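Local coordinates for virulence protein vsdE (Salmonella enterica, PDB 5LQ6) that acts as a cysteine hydrolase effector that suppresses host immune responses and contributes to bacterial virulence, at residues S163-N168 and D185-S190. The protein carries 4 engineered substitutions. Sequence-based numbering, arbitrary orientation.
Sequences SRHDFN and DSWKTS. Engineered in segment 163-168: Ser163 (natural residue Cys).
From CB, His165 sends CG anti to its backbone N, which carries the imidazole off strand 163-172 toward the loop that follows strand 180-184. CD2 passes 3.5 Å from Asp185 OD2, and NE2, at the far end of the ring, donates to the same oxygen, Asp185 OD2, at 2.6 Å. The bond is short and nearly straight (169° at the hydrogen); OD2 lies in the imidazole plane and accepts through its syn lone pair, although the carboxylate itself is turned 39° out of that plane. On the neighbouring corner, CE1 comes 3.4 Å from CE3 of Trp187. The His165 ring and the Trp187 six-membered ring form an offset edge-to-face pair, the imidazole edge toward the indole face, with centroids 4.9 Å and planes 65° apart. Tyr155 stacks on the same imidazole, and the His165 side chain also touches Cys76 at helix 76-89. A histidine on a central strand, bonded to an aspartate and lying beside a cysteine at a helix start, is consistent with the Cys-His-Asp triad of clan CA peptidases and with the hydrolase activity of this effector; the carboxylate would be expected to orient the imidazole and favour its protonated form. Asp185 OD1 in turn accepts weak bonds from the backbone N of Trp187 (3.2 Å) and of Lys188, within a type I turn from Asp185 to Lys188, which would limit rotation of the carboxylate. Water 1 also donates to OD1, at 2.7 Å, and to Asp166 O, bridging strand and loop. Phe167 CB packs 3.9 Å from Asp185 CG, the carboxylate carbon. A second water links Asn168 OD1, to which it donates, with the backbone N of Ser186.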
loop_
_atom_site.group_PDB
_atom_site.type_symbol
_atom_site.label_atom_id
_atom_site.label_comp_id
_atom_site.label_asym_id
_atom_site.label_seq_id
_atom_site.Cartn_x
_atom_site.Cartn_y
_atom_site.Cartn_z
ATOM N N SER A 163 -15.990 -3.941 -3.106
ATOM C CA SER A 163 -15.054 -4.010 -4.167
ATOM C C SER A 163 -13.633 -4.266 -3.599
ATOM O O SER A 163 -13.386 -4.056 -2.427
ATOM C CB SER A 163 -15.036 -2.723 -4.998
ATOM O OG SER A 163 -15.118 -1.601 -4.151
ATOM N N ARG A 164 -12.728 -4.665 -4.466
ATOM C CA ARG A 164 -11.339 -4.867 -4.088
ATOM C C ARG A 164 -10.733 -3.504 -3.832
ATOM O O ARG A 164 -10.915 -2.572 -4.621
ATOM C CB ARG A 164 -10.580 -5.527 -5.226
ATOM C CG ARG A 164 -9.053 -5.384 -5.114
ATOM C CD ARG A 164 -8.345 -6.523 -4.479
ATOM N NE ARG A 164 -6.909 -6.215 -4.336
ATOM C CZ ARG A 164 -6.006 -6.209 -5.322
ATOM N NH1 ARG A 164 -6.353 -6.393 -6.600
ATOM N NH2 ARG A 164 -4.734 -6.025 -5.034
ATOM N N HIS A 165 -9.977 -3.394 -2.752
ATOM C CA HIS A 165 -9.333 -2.140 -2.425
ATOM C C HIS A 165 -8.014 -2.419 -1.752
ATOM O O HIS A 165 -7.973 -3.191 -0.792
ATOM C CB HIS A 165 -10.218 -1.343 -1.513
ATOM C CG HIS A 165 -9.725 0.029 -1.210
ATOM N ND1 HIS A 165 -9.364 0.936 -2.171
ATOM C CD2 HIS A 165 -9.566 0.670 -0.023
ATOM C CE1 HIS A 165 -9.031 2.083 -1.593
ATOM N NE2 HIS A 165 -9.134 1.939 -0.300
ATOM N N ASP A 166 -6.958 -1.748 -2.208
ATOM C CA ASP A 166 -5.665 -1.767 -1.545
ATOM C C ASP A 166 -5.429 -0.468 -0.795
ATOM O O ASP A 166 -5.868 0.580 -1.198
ATOM C CB ASP A 166 -4.505 -1.943 -2.531
ATOM C CG ASP A 166 -4.263 -3.379 -2.979
ATOM O OD1 ASP A 166 -5.142 -4.230 -2.772
ATOM O OD2 ASP A 166 -3.182 -3.632 -3.540
ATOM N N PHE A 167 -4.732 -0.592 0.335
ATOM C CA PHE A 167 -4.328 0.524 1.166
ATOM C C PHE A 167 -3.077 0.106 1.944
ATOM O O PHE A 167 -2.479 -0.919 1.634
ATOM C CB PHE A 167 -5.475 1.054 2.026
ATOM C CG PHE A 167 -6.155 0.007 2.881
ATOM C CD1 PHE A 167 -7.060 -0.850 2.320
ATOM C CD2 PHE A 167 -5.847 -0.134 4.230
ATOM C CE1 PHE A 167 -7.707 -1.802 3.090
ATOM C CE2 PHE A 167 -6.483 -1.095 4.996
ATOM C CZ PHE A 167 -7.384 -1.936 4.420
ATOM N N ASN A 168 -2.653 0.895 2.886
ATOM C CA ASN A 168 -1.367 0.704 3.554
ATOM C C ASN A 168 -1.496 0.663 5.058
ATOM O O ASN A 168 -2.490 1.088 5.638
ATOM C CB ASN A 168 -0.356 1.799 3.163
ATOM C CG ASN A 168 -0.078 1.844 1.671
ATOM O OD1 ASN A 168 -0.913 2.269 0.880
ATOM N ND2 ASN A 168 1.104 1.383 1.298
ATOM N N ASP A 185 -4.813 5.350 3.854
ATOM C CA ASP A 185 -5.541 5.137 2.587
ATOM C C ASP A 185 -5.343 6.372 1.758
ATOM O O ASP A 185 -6.169 7.306 1.832
ATOM C CB ASP A 185 -7.004 4.752 2.811
ATOM C CG ASP A 185 -7.678 4.276 1.568
ATOM O OD1 ASP A 185 -7.155 4.536 0.473
ATOM O OD2 ASP A 185 -8.716 3.594 1.686
ATOM N N SER A 186 -4.291 6.408 0.931
ATOM C CA SER A 186 -3.965 7.589 0.145
ATOM C C SER A 186 -5.003 7.845 -0.932
ATOM O O SER A 186 -5.116 8.985 -1.435
ATOM C CB SER A 186 -2.589 7.499 -0.448
ATOM O OG SER A 186 -2.492 6.415 -1.390
ATOM N N TRP A 187 -5.782 6.837 -1.280
ATOM C CA TRP A 187 -6.911 6.985 -2.225
ATOM C C TRP A 187 -8.086 7.725 -1.633
ATOM O O TRP A 187 -8.833 8.453 -2.331
ATOM C CB TRP A 187 -7.312 5.592 -2.704
ATOM C CG TRP A 187 -8.495 5.508 -3.584
ATOM C CD1 TRP A 187 -8.474 5.581 -4.937
ATOM C CD2 TRP A 187 -9.835 5.347 -3.191
ATOM N NE1 TRP A 187 -9.757 5.480 -5.420
ATOM C CE2 TRP A 187 -10.612 5.289 -4.372
ATOM C CE3 TRP A 187 -10.467 5.172 -1.966
ATOM C CZ2 TRP A 187 -12.005 5.120 -4.337
ATOM C CZ3 TRP A 187 -11.889 4.990 -1.940
ATOM C CH2 TRP A 187 -12.610 4.998 -3.117
ATOM N N LYS A 188 -8.337 7.527 -0.343
ATOM C CA LYS A 188 -9.513 8.058 0.342
ATOM C C LYS A 188 -9.152 9.446 0.853
ATOM O O LYS A 188 -8.797 9.613 2.027
ATOM C CB LYS A 188 -9.943 7.109 1.488
ATOM C CG LYS A 188 -11.244 7.484 2.215
ATOM C CD LYS A 188 -12.522 7.138 1.474
ATOM C CE LYS A 188 -13.710 7.432 2.357
ATOM N NZ LYS A 188 -15.034 7.160 1.717
ATOM N N THR A 189 -9.232 10.441 -0.030
ATOM C CA THR A 189 -8.668 11.735 0.273
ATOM C C THR A 189 -9.469 12.480 1.342
ATOM O O THR A 189 -8.920 13.385 1.953
ATOM C CB THR A 189 -8.544 12.584 -0.967
ATOM O OG1 THR A 189 -9.828 12.610 -1.571
ATOM C CG2 THR A 189 -7.500 12.025 -1.927
ATOM N N SER A 190 -10.677 12.041 1.644
ATOM C CA SER A 190 -11.443 12.619 2.746
ATOM C C SER A 190 -10.863 12.230 4.105
ATOM O O SER A 190 -11.119 12.899 5.115
ATOM C CB SER A 190 -12.885 12.188 2.693
ATOM O OG SER A 190 -13.070 10.771 2.745
HETATM O O HOH W 1 -5.225 3.259 -0.964
HETATM O O HOH W 2 -2.800 4.142 0.086
#